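Local structure of neurotoxin (Clostridium botulinum, 1ZB7) at residues I39-I43 / I112-P117; R302-V306 / K320-K324. The protein acts in the host cytosol as a zinc endopeptidase that cleaves the synaptobrevins VAMP1, VAMP2 and VAMP3. All coordinates share one frame; numbering follows the deposited sequence.

Contact 1: I39-I43 / I112-P117; sequences IIDRI and IVDAIP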
loop_
_atom_site.group_PDB
_atom_site.type_symbol
_atom_site.label_atom_id
_atom_site.label_comp_id
_atom_site.label_asym_id
_atom_site.label_seq_id
_atom_site.Cartn_x
_atom_site.Cartn_y
_atom_site.Cartn_z
ATOM N N ILE A 39 33.366 -12.264 -11.713
ATOM C CA ILE A 39 33.666 -12.491 -10.324
ATOM C C ILE A 39 33.213 -13.852 -9.730
ATOM O O ILE A 39 33.781 -14.362 -8.740
ATOM C CB ILE A 39 33.085 -11.315 -9.474
ATOM C CG1 ILE A 39 31.557 -11.201 -9.699
ATOM C CG2 ILE A 39 33.789 -10.049 -9.827
ATOM C CD1 ILE A 39 30.868 -10.728 -8.484
ATOM N N ILE A 40 32.169 -14.400 -10.339
ATOM C CA ILE A 40 31.553 -15.671 -9.993
ATOM C C ILE A 40 31.195 -16.240 -11.334
ATOM O O ILE A 40 30.932 -15.498 -12.265
ATOM C CB ILE A 40 30.243 -15.499 -9.111
ATOM C CG1 ILE A 40 30.561 -14.916 -7.742
ATOM C CG2 ILE A 40 29.567 -16.903 -8.824
ATOM C CD1 ILE A 40 29.397 -14.110 -6.973
ATOM N N ASP A 41 31.238 -17.569 -11.480
ATOM C CA ASP A 41 30.645 -18.173 -12.690
ATOM C C ASP A 41 29.239 -17.625 -13.090
ATOM O O ASP A 41 28.325 -17.545 -12.278
ATOM C CB ASP A 41 30.650 -19.679 -12.597
ATOM C CG ASP A 41 32.134 -20.227 -12.622
ATOM O OD1 ASP A 41 32.852 -20.240 -13.749
ATOM O OD2 ASP A 41 32.560 -20.542 -11.478
ATOM N N ARG A 42 29.166 -17.219 -14.343
ATOM C CA ARG A 42 27.992 -16.718 -14.972
ATOM C C ARG A 42 27.516 -15.311 -14.513
ATOM O O ARG A 42 26.531 -14.846 -14.991
ATOM C CB ARG A 42 26.906 -17.801 -14.880
ATOM C CG ARG A 42 27.405 -19.018 -15.717
ATOM C CD ARG A 42 26.300 -19.798 -16.220
ATOM N NE ARG A 42 26.482 -20.188 -17.620
ATOM C CZ ARG A 42 25.697 -19.859 -18.675
ATOM N NH1 ARG A 42 24.587 -19.008 -18.671
ATOM N NH2 ARG A 42 26.058 -20.423 -19.803
ATOM N N ILE A 43 28.315 -14.665 -13.673
ATOM C CA ILE A 43 28.021 -13.345 -13.072
ATOM C C ILE A 43 29.180 -12.339 -13.325
ATOM O O ILE A 43 30.321 -12.531 -12.864
ATOM C CB ILE A 43 27.779 -13.485 -11.549
ATOM C CG1 ILE A 43 26.707 -14.537 -11.254
ATOM C CG2 ILE A 43 27.431 -12.155 -10.982
ATOM C CD1 ILE A 43 26.372 -14.680 -9.725
ATOM N N ILE A 112 21.613 -19.040 -8.293
ATOM C CA ILE A 112 21.751 -18.148 -9.457
ATOM C C ILE A 112 22.716 -18.696 -10.492
ATOM O O ILE A 112 22.406 -18.715 -11.661
ATOM C CB ILE A 112 22.094 -16.664 -8.981
ATOM C CG1 ILE A 112 20.821 -16.038 -8.337
ATOM C CG2 ILE A 112 22.654 -15.843 -10.076
ATOM C CD1 ILE A 112 21.057 -14.771 -7.554
ATOM N N VAL A 113 23.894 -19.127 -10.052
ATOM C CA VAL A 113 24.911 -19.757 -10.884
ATOM C C VAL A 113 24.378 -20.943 -11.637
ATOM O O VAL A 113 24.578 -21.076 -12.849
ATOM C CB VAL A 113 26.128 -20.198 -10.029
ATOM C CG1 VAL A 113 27.168 -21.076 -10.870
ATOM C CG2 VAL A 113 26.820 -18.981 -9.553
ATOM N N ASP A 114 23.670 -21.804 -10.939
ATOM C CA ASP A 114 23.044 -22.917 -11.604
ATOM C C ASP A 114 21.839 -22.659 -12.507
ATOM O O ASP A 114 21.430 -23.604 -13.266
ATOM C CB ASP A 114 22.656 -23.997 -10.550
ATOM C CG ASP A 114 23.857 -24.697 -9.992
ATOM O OD1 ASP A 114 25.038 -24.499 -10.497
ATOM O OD2 ASP A 114 23.626 -25.437 -9.011
ATOM N N ALA A 115 21.204 -21.496 -12.426
ATOM C CA ALA A 115 19.905 -21.277 -13.091
ATOM C C ALA A 115 20.069 -20.689 -14.463
ATOM O O ALA A 115 19.548 -19.643 -14.788
ATOM C CB ALA A 115 18.974 -20.456 -12.250
ATOM N N ILE A 116 20.808 -21.418 -15.292
ATOM C CA ILE A 116 21.040 -21.082 -16.688
ATOM C C ILE A 116 19.709 -20.929 -17.396
ATOM O O ILE A 116 18.843 -21.763 -17.240
ATOM C CB ILE A 116 21.973 -22.168 -17.265
ATOM C CG1 ILE A 116 23.394 -21.811 -16.980
ATOM C CG2 ILE A 116 21.824 -22.505 -18.731
ATOM C CD1 ILE A 116 23.804 -22.486 -15.779
ATOM N N PRO A 117 19.527 -19.842 -18.130
ATOM C CA PRO A 117 18.360 -19.717 -19.009
ATOM C C PRO A 117 18.260 -20.892 -20.000
ATOM O O PRO A 117 19.279 -21.499 -20.395
ATOM C CB PRO A 117 18.567 -18.374 -19.744
ATOM C CG PRO A 117 19.847 -17.812 -19.168
ATOM C CD PRO A 117 20.395 -18.656 -18.136
#
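Val113 and Ile40 meet through single methyl groups, with CG2 of Val113 3.5 Å from CG2 of Ile40. The two side chains pass at a slant. The same Val113 methyl also lies 3.4 Å from the carbonyl oxygen O of Asp41, a van der Waals contact with the backbone. Val113 CG1 stands anti to its own backbone N (chi1 172°). This leaves CG2 beside the N, where it faces both the Ile40 methyl and the Asp41 carbonyl. Deeper in, CD1 of Ile43 touches CG2 of Ile112 at 3.9 Å, the two side chains running nearly perpendicular. Ile112 also packs on Leu232 and Leu236 of helix 224-239.

Residues 40-43 form a type II beta turn, closed by the bond from Ile43 N to Ile40 O (3.1 Å). The turn joins the antiparallel strands 34-38 and 43-46 of the large mixed sheet of the light-chain protease. It rests on the C-terminal end of helix 103-114 and on the chain that leaves it, where Ala115 centres an inverse gamma turn.

A third kind of contact sets a charged group on an apolar one. Arg42 reaches past the helix end and lays one guanidinium face over Ile116. CG1 of Ile116 is 3.5 Å from CZ of Arg42. It sits over the guanidinium plane, displaced toward the rim. A bend at chi3 (136°) turns the group onto this isoleucine. CD of Arg42 also lies 3.7 Å from CD1 of Ile116. The guanidinium is anchored by a hydrogen bond from Arg42 NH1 to Asn157 OD1, while Asn157 ND2 hydrogen-bonds Ile112 O.

Contact 2: R302-V306 / K320-K324; sequences RLNIV and KQIYK
In this part of the zinc protease light chain, Lys320 of helix 316-327 bonds one carbonyl in the last turn of helix 282-303 and one in the loop after it. The C-terminal part of helix 282-303 leads into that loop, and helix 316-327 packs beside the exit. Lys320 makes the polar link. Its chain runs straight from CG to NZ, which carries the ammonium across to the other segment.

Lys320 NZ donates to O of Leu303 at 2.8 Å and to O of Val306 at 3.0 Å. The first bond is nearly collinear with the carbonyl, with a C=O...N angle of 176°. The second is more bent, at 146°, and the nitrogen sits 17° off the plane of that carbonyl. One ammonium thus ties the last part of the helix to the loop three residues on. A positive group here probably also interacts favourably with the negative end of the helix dipole.

Apolar contacts lie alongside. The side chains of Leu303 and Lys320 run antiparallel, side by side. Leu303 CD1 packs on the CB of Tyr323 at 3.9 Å, and the two side chains cross nearly at right angles. Leu303 CD2 comes obliquely to the Tyr323 ring, 4.1 Å from its CD2. Phe129 of strand 128-129 touches Leu303, Val306 and Lys320, and Tyr337 of strand 337-338 touches Leu303 and Lys320. The Tyr323 hydroxyl has its partner in another part of the fold, a hydrogen bond with Pro117 O. At the loop end of the contact, CB of Val306 lies 4.1 Å from CE of Lys320.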
loop_
_atom_site.group_PDB
_atom_site.type_symbol
_atom_site.label_atom_id
_atom_site.label_comp_id
_atom_site.label_asym_id
_atom_site.label_seq_id
_atom_site.Cartn_x
_atom_site.Cartn_y
_atom_site.Cartn_z
ATOM N N ARG A 302 9.091 -29.466 -23.763
ATOM C CA ARG A 302 10.144 -29.095 -24.718
ATOM C C ARG A 302 11.353 -30.048 -24.684
ATOM O O ARG A 302 11.799 -30.509 -25.762
ATOM C CB ARG A 302 10.601 -27.581 -24.594
ATOM C CG ARG A 302 9.617 -26.750 -25.347
ATOM C CD ARG A 302 9.561 -25.222 -25.144
ATOM N NE ARG A 302 10.419 -24.629 -26.143
ATOM C CZ ARG A 302 10.128 -23.796 -27.131
ATOM N NH1 ARG A 302 8.924 -23.287 -27.382
ATOM N NH2 ARG A 302 11.165 -23.410 -27.847
ATOM N N LEU A 303 11.805 -30.404 -23.472
ATOM C CA LEU A 303 12.960 -31.208 -23.292
ATOM C C LEU A 303 12.720 -32.576 -23.906
ATOM O O LEU A 303 13.636 -33.171 -24.402
ATOM C CB LEU A 303 13.332 -31.372 -21.809
ATOM C CG LEU A 303 14.070 -30.231 -21.137
ATOM C CD1 LEU A 303 14.512 -30.690 -19.763
ATOM C CD2 LEU A 303 15.262 -29.711 -21.950
ATOM N N ASN A 304 11.471 -33.046 -23.860
ATOM C CA ASN A 304 11.155 -34.339 -24.376
ATOM C C ASN A 304 11.170 -34.394 -25.868
ATOM O O ASN A 304 11.029 -35.414 -26.359
ATOM C CB ASN A 304 9.805 -34.836 -23.827
ATOM C CG ASN A 304 9.892 -35.163 -22.368
ATOM O OD1 ASN A 304 10.990 -35.342 -21.875
ATOM N ND2 ASN A 304 8.775 -35.146 -21.654
ATOM N N ILE A 305 11.247 -33.285 -26.573
ATOM C CA ILE A 305 11.247 -33.288 -28.001
ATOM C C ILE A 305 12.417 -32.615 -28.608
ATOM O O ILE A 305 12.501 -32.635 -29.805
ATOM C CB ILE A 305 9.923 -32.686 -28.682
ATOM C CG1 ILE A 305 9.721 -31.254 -28.371
ATOM C CG2 ILE A 305 8.682 -33.591 -28.393
ATOM C CD1 ILE A 305 8.308 -30.767 -28.864
ATOM N N VAL A 306 13.329 -32.070 -27.816
ATOM C CA VAL A 306 14.549 -31.464 -28.350
ATOM C C VAL A 306 15.423 -32.493 -28.826
ATOM O O VAL A 306 15.585 -33.511 -28.181
ATOM C CB VAL A 306 15.362 -30.495 -27.257
ATOM C CG1 VAL A 306 16.791 -30.090 -27.768
ATOM C CG2 VAL A 306 14.585 -29.361 -27.093
ATOM N N LYS A 320 20.163 -30.883 -21.539
ATOM C CA LYS A 320 19.061 -31.600 -20.902
ATOM C C LYS A 320 19.313 -31.922 -19.430
ATOM O O LYS A 320 18.426 -31.768 -18.586
ATOM C CB LYS A 320 18.700 -32.860 -21.680
ATOM C CG LYS A 320 18.016 -32.581 -23.000
ATOM C CD LYS A 320 17.581 -33.853 -23.701
ATOM C CE LYS A 320 16.681 -33.563 -24.953
ATOM N NZ LYS A 320 15.704 -34.711 -25.487
ATOM N N GLN A 321 20.513 -32.391 -19.128
ATOM C CA GLN A 321 20.900 -32.651 -17.733
ATOM C C GLN A 321 20.978 -31.396 -16.773
ATOM O O GLN A 321 20.578 -31.408 -15.618
ATOM C CB GLN A 321 22.197 -33.413 -17.728
ATOM C CG GLN A 321 22.662 -33.771 -16.321
ATOM C CD GLN A 321 21.855 -34.884 -15.610
ATOM O OE1 GLN A 321 21.776 -36.040 -16.097
ATOM N NE2 GLN A 321 21.316 -34.555 -14.417
ATOM N N ILE A 322 21.557 -30.356 -17.282
ATOM C CA ILE A 322 21.545 -29.078 -16.670
ATOM C C ILE A 322 20.096 -28.606 -16.312
ATOM O O ILE A 322 19.815 -28.199 -15.166
ATOM C CB ILE A 322 22.256 -28.076 -17.604
ATOM C CG1 ILE A 322 23.760 -28.350 -17.608
ATOM C CG2 ILE A 322 22.035 -26.664 -17.164
ATOM C CD1 ILE A 322 24.539 -27.384 -18.564
ATOM N N TYR A 323 19.190 -28.664 -17.282
ATOM C CA TYR A 323 17.809 -28.246 -17.052
ATOM C C TYR A 323 17.069 -29.181 -16.115
ATOM O O TYR A 323 16.289 -28.724 -15.292
ATOM C CB TYR A 323 17.056 -28.019 -18.388
ATOM C CG TYR A 323 17.685 -26.895 -19.176
ATOM C CD1 TYR A 323 17.996 -25.655 -18.553
ATOM C CD2 TYR A 323 18.074 -27.077 -20.515
ATOM C CE1 TYR A 323 18.605 -24.743 -19.207
ATOM C CE2 TYR A 323 18.658 -26.054 -21.200
ATOM C CZ TYR A 323 18.938 -24.922 -20.545
ATOM O OH TYR A 323 19.622 -23.937 -21.157
ATOM N N LYS A 324 17.263 -30.481 -16.245
ATOM C CA LYS A 324 16.755 -31.431 -15.252
ATOM C C LYS A 324 17.168 -31.021 -13.811
ATOM O O LYS A 324 16.351 -30.965 -12.932
ATOM C CB LYS A 324 17.233 -32.819 -15.594
ATOM C CG LYS A 324 16.735 -33.923 -14.625
ATOM C CD LYS A 324 17.599 -35.154 -14.733
ATOM C CE LYS A 324 17.144 -36.189 -13.703
ATOM N NZ LYS A 324 17.576 -37.587 -14.087
#

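Overall arrangement
The centre of contact 1 is about 12 Å from the centre of the chain, that of contact 2 about 26 Å, on the same side. The two contact centres are 19 Å apart. Along the sequence they are in series, yet they touch through Tyr323. Its OH is 2.6 Å from Pro117 O in their hydrogen bond, and 3.6 Å from Ile116 CG2. Residues 112-117 therefore link the beta turn at 40-43 to helix 316-327. Lys326 of the same helix adds a hydrogen bond to Ile116 O. The side chain of Ile112 is about 13 Å from the bound zinc, and Ile112 packs on helix 224-239, which carries the HExxH motif.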